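Local atomic coordinates of Exo-arabinanase (PDB entry 3A72), a protein that hydrolyses alpha-1,5-linked arabinan, probably by releasing arabinobiose from the chain end as an exo-acting arabinanase. Residues A[274-286]-A[293-305]. Sequence-based numbering, arbitrary orientation.
Sequences PYGGENGTIIVSS and FINKALGEGEWTE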
ATOM      1  N   PRO A 274      13.387  -6.494  12.710  1.00  5.96           N
ATOM      2  CA  PRO A 274      13.971  -7.116  13.889  1.00  6.23           C
ATOM      3  C   PRO A 274      14.576  -6.171  14.894  1.00  6.28           C
ATOM      4  O   PRO A 274      14.801  -6.571  16.036  1.00  7.14           O
ATOM      5  CB  PRO A 274      15.116  -8.005  13.258  1.00  8.80           C
ATOM      6  CG  PRO A 274      14.762  -8.137  11.814  1.00  8.76           C
ATOM      7  CD  PRO A 274      14.048  -6.908  11.444  1.00  6.86           C
ATOM      8  N   TYR A 275      14.931  -4.952  14.466  1.00  6.11           N
ATOM      9  CA  TYR A 275      15.557  -4.003  15.380  1.00  6.53           C
ATOM     10  C   TYR A 275      14.580  -3.557  16.462  1.00  6.37           C
ATOM     11  O   TYR A 275      13.363  -3.527  16.271  1.00  7.11           O
ATOM     12  CB  TYR A 275      16.084  -2.766  14.584  1.00  6.75           C
ATOM     13  CG  TYR A 275      17.468  -2.993  14.049  1.00  6.76           C
ATOM     14  CD1 TYR A 275      17.670  -3.931  13.028  1.00  7.86           C
ATOM     15  CD2 TYR A 275      18.559  -2.373  14.545  1.00  9.35           C
ATOM     16  CE1 TYR A 275      18.895  -4.212  12.534  1.00  9.43           C
ATOM     17  CE2 TYR A 275      19.878  -2.625  14.052  1.00 10.44           C
ATOM     18  CZ  TYR A 275      19.982  -3.560  13.017  1.00  9.50           C
ATOM     19  OH  TYR A 275      21.300  -3.771  12.556  1.00 13.29           O
ATOM     20  N   GLY A 276      15.198  -3.150  17.578  1.00  8.24           N
ATOM     21  CA  GLY A 276      14.513  -2.499  18.656  1.00  8.49           C
ATOM     22  C   GLY A 276      14.194  -3.260  19.884  1.00  9.32           C
ATOM     23  O   GLY A 276      13.795  -2.667  20.895  1.00 12.60           O
ATOM     24  N   GLY A 277      14.329  -4.589  19.846  1.00  9.77           N
ATOM     25  CA  GLY A 277      14.062  -5.438  20.983  1.00 11.23           C
ATOM     26  C   GLY A 277      13.842  -6.876  20.545  1.00  9.58           C
ATOM     27  O   GLY A 277      13.895  -7.202  19.338  1.00  9.13           O
ATOM     28  N   GLU A 278      13.533  -7.736  21.515  1.00 10.49           N
ATOM     29  CA  GLU A 278      13.425  -9.164  21.271  1.00 11.05           C
ATOM     30  C   GLU A 278      12.296  -9.526  20.316  1.00  9.13           C
ATOM     31  O   GLU A 278      12.349 -10.541  19.659  1.00 12.08           O
ATOM     32  CB  GLU A 278      13.219  -9.851  22.608  1.00 20.34           C
ATOM     33  CG  GLU A 278      12.710 -11.268  22.413  1.00 35.44           C
ATOM     34  CD  GLU A 278      11.726 -11.744  23.453  1.00 56.83           C
ATOM     35  OE1 GLU A 278      11.033 -11.036  24.222  1.00 68.93           O
ATOM     36  OE2 GLU A 278      11.635 -12.987  23.488  1.00 75.60           O
ATOM     37  N   ASN A 279      11.230  -8.711  20.262  1.00  7.87           N
ATOM     38  CA  ASN A 279      10.115  -8.917  19.337  1.00  7.29           C
ATOM     39  C   ASN A 279      10.208  -8.030  18.106  1.00  7.24           C
ATOM     40  O   ASN A 279       9.215  -7.905  17.372  1.00  7.86           O
ATOM     41  CB  ASN A 279       8.805  -8.649  20.107  1.00  8.56           C
ATOM     42  CG  ASN A 279       8.429  -9.809  21.016  1.00 16.61           C
ATOM     43  OD1 ASN A 279       8.657 -10.944  20.708  1.00 21.94           O
ATOM     44  ND2 ASN A 279       7.688  -9.639  22.058  1.00 20.22           N
ATOM     45  N   GLY A 280      11.333  -7.351  17.910  1.00  6.32           N
ATOM     46  CA  GLY A 280      11.427  -6.333  16.894  1.00  5.75           C
ATOM     47  C   GLY A 280      10.437  -5.218  17.160  1.00  5.18           C
ATOM     48  O   GLY A 280       9.928  -5.040  18.235  1.00  6.52           O
ATOM     49  N   THR A 281      10.170  -4.458  16.092  1.00  5.19           N
ATOM     50  CA  THR A 281       9.343  -3.272  16.149  1.00  4.74           C
ATOM     51  C   THR A 281       8.411  -3.240  14.945  1.00  4.63           C
ATOM     52  O   THR A 281       8.877  -3.294  13.815  1.00  5.14           O
ATOM     53  CB  THR A 281      10.211  -2.003  16.192  1.00  5.31           C
ATOM     54  OG1 THR A 281      11.187  -2.110  17.255  1.00  5.98           O
ATOM     55  CG2 THR A 281       9.394  -0.776  16.486  1.00  5.67           C
ATOM     56  N   ILE A 282       7.131  -3.060  15.217  1.00  4.60           N
ATOM     57  CA  ILE A 282       6.158  -2.710  14.173  1.00  4.26           C
ATOM     58  C   ILE A 282       6.194  -1.202  14.034  1.00  4.27           C
ATOM     59  O   ILE A 282       6.181  -0.479  15.049  1.00  4.77           O
ATOM     60  CB  ILE A 282       4.728  -3.192  14.502  1.00  4.35           C
ATOM     61  CG1 ILE A 282       4.667  -4.655  14.897  1.00  4.72           C
ATOM     62  CG2 ILE A 282       3.794  -2.896  13.316  1.00  5.07           C
ATOM     63  CD1 ILE A 282       3.324  -5.077  15.456  1.00  6.27           C
ATOM     64  N   ILE A 283       6.223  -0.708  12.801  1.00  4.31           N
ATOM     65  CA  ILE A 283       6.281   0.734  12.509  1.00  4.10           C
ATOM     66  C   ILE A 283       5.104   1.050  11.611  1.00  4.01           C
ATOM     67  O   ILE A 283       4.904   0.380  10.572  1.00  4.73           O
ATOM     68  CB  ILE A 283       7.611   1.103  11.885  1.00  4.52           C
ATOM     69  CG1 ILE A 283       8.784   0.598  12.712  1.00  5.16           C
ATOM     70  CG2 ILE A 283       7.673   2.641  11.683  1.00  5.63           C
ATOM     71  CD1 ILE A 283      10.128   0.853  12.057  1.00  7.26           C
ATOM     72  N   VAL A 284       4.306   2.039  11.999  1.00  4.19           N
ATOM     73  CA  VAL A 284       3.107   2.442  11.308  1.00  4.27           C
ATOM     74  C   VAL A 284       3.164   3.923  10.956  1.00  4.18           C
ATOM     75  O   VAL A 284       3.607   4.782  11.758  1.00  4.94           O
ATOM     76  CB  VAL A 284       1.856   2.140  12.173  1.00  4.66           C
ATOM     77  CG1 VAL A 284       0.591   2.905  11.711  1.00  5.85           C
ATOM     78  CG2 VAL A 284       1.594   0.651  12.174  1.00  5.11           C
ATOM     79  N   SER A 285       2.695   4.236   9.747  1.00  4.26           N
ATOM     80  CA  SER A 285       2.426   5.589   9.296  1.00  4.31           C
ATOM     81  C   SER A 285       0.922   5.733   9.051  1.00  4.29           C
ATOM     82  O   SER A 285       0.234   4.767   8.699  1.00  4.64           O
ATOM     83  CB  SER A 285       3.183   5.852   7.988  1.00  4.65           C
ATOM     84  OG  SER A 285       2.958   7.140   7.468  1.00  4.93           O
ATOM     85  N   SER A 286       0.428   6.953   9.201  1.00  4.51           N
ATOM     86  CA  SER A 286      -0.882   7.360   8.774  1.00  4.59           C
ATOM     87  C   SER A 286      -0.728   8.380   7.628  1.00  4.57           C
ATOM     88  O   SER A 286       0.361   8.823   7.325  1.00  5.19           O
ATOM     89  CB  SER A 286      -1.704   8.013   9.879  1.00  5.30           C
ATOM     90  OG  SER A 286      -1.211   9.343  10.064  1.00  5.62           O
ATOM     91  N   PHE A 293       4.637   5.781  14.330  1.00  4.59           N
ATOM     92  CA  PHE A 293       4.099   5.113  15.501  1.00  4.44           C
ATOM     93  C   PHE A 293       4.734   3.739  15.594  1.00  4.31           C
ATOM     94  O   PHE A 293       4.658   2.980  14.632  1.00  4.99           O
ATOM     95  CB  PHE A 293       2.563   5.046  15.419  1.00  4.70           C
ATOM     96  CG  PHE A 293       1.974   6.400  15.153  1.00  4.63           C
ATOM     97  CD1 PHE A 293       1.812   7.306  16.219  1.00  5.08           C
ATOM     98  CD2 PHE A 293       1.664   6.809  13.881  1.00  5.51           C
ATOM     99  CE1 PHE A 293       1.389   8.597  15.950  1.00  6.12           C
ATOM    100  CE2 PHE A 293       1.237   8.090  13.641  1.00  6.39           C
ATOM    101  CZ  PHE A 293       1.073   8.975  14.673  1.00  6.57           C
ATOM    102  N   ILE A 294       5.355   3.429  16.730  1.00  4.43           N
ATOM    103  CA  ILE A 294       6.052   2.173  16.850  1.00  4.36           C
ATOM    104  C   ILE A 294       5.512   1.332  17.985  1.00  4.27           C
ATOM    105  O   ILE A 294       4.949   1.821  18.976  1.00  4.95           O
ATOM    106  CB  ILE A 294       7.583   2.392  16.969  1.00  4.97           C
ATOM    107  CG1 ILE A 294       8.014   3.020  18.325  1.00  5.90           C
ATOM    108  CG2 ILE A 294       8.073   3.212  15.794  1.00  5.67           C
ATOM    109  CD1 ILE A 294       9.515   3.042  18.528  1.00  9.71           C
ATOM    110  N   ASN A 295       5.770   0.015  17.886  1.00  4.68           N
ATOM    111  CA  ASN A 295       5.298  -0.922  18.914  1.00  4.92           C
ATOM    112  C   ASN A 295       6.279  -2.084  18.998  1.00  4.77           C
ATOM    113  O   ASN A 295       6.490  -2.821  17.988  1.00  5.15           O
ATOM    114  CB  ASN A 295       3.899  -1.406  18.587  1.00  5.38           C
ATOM    115  CG  ASN A 295       3.278  -2.139  19.730  1.00  4.57           C
ATOM    116  OD1 ASN A 295       3.778  -3.209  20.125  1.00  5.32           O
ATOM    117  ND2 ASN A 295       2.181  -1.655  20.254  1.00  5.87           N
ATOM    118  N   LYS A 296       6.893  -2.263  20.166  1.00  5.02           N
ATOM    119  CA  LYS A 296       7.938  -3.272  20.415  1.00  5.33           C
ATOM    120  C   LYS A 296       7.356  -4.501  21.097  1.00  5.02           C
ATOM    121  O   LYS A 296       8.128  -5.342  21.589  1.00  6.18           O
ATOM    122  CB  LYS A 296       9.045  -2.650  21.255  1.00  5.71           C
ATOM    123  CG  LYS A 296       9.778  -1.555  20.505  1.00  6.67           C
ATOM    124  CD  LYS A 296      10.981  -1.055  21.297  1.00  8.12           C
ATOM    125  CE  LYS A 296      11.791  -0.024  20.536  1.00 10.25           C
ATOM    126  NZ  LYS A 296      13.099   0.184  21.292  1.00 13.91           N
ATOM    127  N   ALA A 297       6.040  -4.605  21.150  1.00  5.10           N
ATOM    128  CA  ALA A 297       5.339  -5.688  21.829  1.00  5.08           C
ATOM    129  C   ALA A 297       4.289  -6.321  20.933  1.00  4.89           C
ATOM    130  O   ALA A 297       3.210  -6.732  21.393  1.00  5.31           O
ATOM    131  CB  ALA A 297       4.748  -5.194  23.129  1.00  5.77           C
ATOM    132  N   LEU A 298       4.596  -6.415  19.634  1.00  5.11           N
ATOM    133  CA  LEU A 298       3.755  -7.168  18.691  1.00  4.94           C
ATOM    134  C   LEU A 298       2.328  -6.624  18.607  1.00  5.21           C
ATOM    135  O   LEU A 298       1.416  -7.340  18.189  1.00  5.79           O
ATOM    136  CB  LEU A 298       3.774  -8.674  19.014  1.00  5.61           C
ATOM    137  CG  LEU A 298       5.181  -9.290  18.977  1.00  6.14           C
ATOM    138  CD1 LEU A 298       5.162 -10.703  19.557  1.00  8.69           C
ATOM    139  CD2 LEU A 298       5.724  -9.276  17.555  1.00  7.74           C
ATOM    140  N   GLY A 299       2.144  -5.335  18.911  1.00  5.02           N
ATOM    141  CA  GLY A 299       0.812  -4.761  18.870  1.00  5.52           C
ATOM    142  C   GLY A 299       0.119  -4.689  20.209  1.00  4.96           C
ATOM    143  O   GLY A 299      -1.014  -4.163  20.314  1.00  5.58           O
ATOM    144  N   GLU A 300       0.752  -5.161  21.288  1.00  5.33           N
ATOM    145  CA  GLU A 300       0.222  -4.988  22.643  1.00  4.91           C
ATOM    146  C   GLU A 300       0.371  -3.578  23.132  1.00  5.02           C
ATOM    147  O   GLU A 300       1.235  -2.815  22.700  1.00  5.95           O
ATOM    148  CB  GLU A 300       0.964  -5.930  23.628  1.00  4.99           C
ATOM    149  CG  GLU A 300       0.758  -7.415  23.339  1.00  5.13           C
ATOM    150  CD  GLU A 300       1.324  -8.311  24.419  1.00  4.52           C
ATOM    151  OE1 GLU A 300       2.397  -7.964  25.005  1.00  5.02           O
ATOM    152  OE2 GLU A 300       0.743  -9.388  24.667  1.00  4.88           O
ATOM    153  N   GLY A 301      -0.448  -3.221  24.113  1.00  5.56           N
ATOM    154  CA  GLY A 301      -0.309  -1.941  24.783  1.00  6.32           C
ATOM    155  C   GLY A 301      -0.592  -0.757  23.890  1.00  5.51           C
ATOM    156  O   GLY A 301      -1.498  -0.774  23.071  1.00  7.69           O
ATOM    157  N   GLU A 302       0.181   0.295  24.103  1.00  5.25           N
ATOM    158  CA  GLU A 302       0.088   1.545  23.382  1.00  4.79           C
ATOM    159  C   GLU A 302       1.318   1.714  22.501  1.00  4.96           C
ATOM    160  O   GLU A 302       2.389   1.135  22.723  1.00  6.47           O
ATOM    161  CB  GLU A 302      -0.041   2.720  24.324  1.00  5.50           C
ATOM    162  CG  GLU A 302      -1.345   2.645  25.119  1.00  6.63           C
ATOM    163  CD  GLU A 302      -1.560   3.693  26.122  1.00  9.42           C
ATOM    164  OE1 GLU A 302      -0.576   4.435  26.395  1.00 13.49           O
ATOM    165  OE2 GLU A 302      -2.690   3.733  26.761  1.00 12.97           O
ATOM    166  N   TRP A 303       1.175   2.553  21.491  1.00  4.66           N
ATOM    167  CA  TRP A 303       2.184   2.845  20.513  1.00  4.81           C
ATOM    168  C   TRP A 303       2.926   4.109  20.875  1.00  4.91           C
ATOM    169  O   TRP A 303       2.357   5.050  21.437  1.00  6.13           O
ATOM    170  CB  TRP A 303       1.500   3.026  19.118  1.00  4.98           C
ATOM    171  CG  TRP A 303       0.924   1.727  18.649  1.00  4.56           C
ATOM    172  CD1 TRP A 303      -0.130   1.045  19.228  1.00  4.93           C
ATOM    173  CD2 TRP A 303       1.361   0.944  17.528  1.00  4.34           C
ATOM    174  NE1 TRP A 303      -0.349  -0.146  18.525  1.00  4.92           N
ATOM    175  CE2 TRP A 303       0.555  -0.204  17.483  1.00  4.45           C
ATOM    176  CE3 TRP A 303       2.370   1.130  16.556  1.00  4.51           C
ATOM    177  CZ2 TRP A 303       0.725  -1.191  16.519  1.00  5.04           C
ATOM    178  CZ3 TRP A 303       2.536   0.150  15.596  1.00  5.08           C
ATOM    179  CH2 TRP A 303       1.718  -0.981  15.587  1.00  5.20           C
ATOM    180  N   THR A 304       4.223   4.135  20.558  1.00  4.59           N
ATOM    181  CA  THR A 304       5.066   5.286  20.827  1.00  4.83           C
ATOM    182  C   THR A 304       5.197   6.124  19.574  1.00  4.76           C
ATOM    183  O   THR A 304       5.623   5.632  18.516  1.00  5.19           O
ATOM    184  CB  THR A 304       6.447   4.871  21.288  1.00  5.60           C
ATOM    185  OG1 THR A 304       6.316   4.076  22.490  1.00  6.42           O
ATOM    186  CG2 THR A 304       7.325   6.090  21.640  1.00  6.85           C
ATOM    187  N   GLU A 305       4.847   7.406  19.675  1.00  5.18           N
ATOM    188  CA  GLU A 305       5.012   8.364  18.576  1.00  5.52           C
ATOM    189  C   GLU A 305       6.459   8.842  18.563  1.00  5.22           C
ATOM    190  O   GLU A 305       6.981   9.291  19.597  1.00  6.99           O
ATOM    191  CB  GLU A 305       4.070   9.525  18.787  1.00  5.54           C
ATOM    192  CG  GLU A 305       3.991  10.467  17.605  1.00  5.86           C
ATOM    193  CD  GLU A 305       2.839  11.466  17.637  1.00  5.90           C
ATOM    194  OE1 GLU A 305       2.317  11.678  18.761  1.00  7.11           O
ATOM    195  OE2 GLU A 305       2.495  12.030  16.603  1.00  6.76           O
TER
HETATM  196  O   HOH W   1      10.819  -5.893  20.735  1.00  8.43           O
HETATM  197  O   HOH W   2       8.344  -6.943  23.636  1.00 34.80           O
HETATM  198  O   HOH W   3       6.860  -5.709  17.994  1.00  5.98           O
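Lys296, just past the end of strand 293-295, runs along Thr281, both side chains pointing the same way. Its CB sits by the Gly280 carbonyl oxygen, CG lies 3.6 Å from Thr281 OG1, and CD and CE pass Gly276 O. Extended beyond CG (chi3 176°), the chain delivers NZ to Gly276 O at 3.0 Å, in the carbonyl plane on a lone pair; NZ also bonds the C-terminal Leu355 carbonyl. Before it in the chain, strand 293-295 pairs antiparallel with 281-285 as inner strands of one four-stranded propeller blade. Ile282 faces Asn295 and Val284 faces Phe293 in hydrogen-bonded pairs. On the face these four share, the indole of Trp303 takes Ile282 CG2 at its edge, 3.6 Å from CH2, and Val284 CG2 lies 3.6 Å from CZ3; its NE1 bonds Tyr239 OH. Asn295 CB lies over one indole face, toward its rim. Asn295 OD1 accepts from Ala297 N (2.8 Å), an Asx turn, and from Gly299 N, on opposite faces of the amide plane; ND2 bonds Glu300 O. Leu298 crosses Asn279 at about a right angle, its CD1 against the amide CG and OD1 and its CG against CB; one water ties Asn279 N to Gly280 O and Lys296 O. Apolar side chains and backbone bonds thus hold the strands, whereas at the hairpin's open end the Asn295 amide, Lys296 ammonium and water tie down the chain leading in and out.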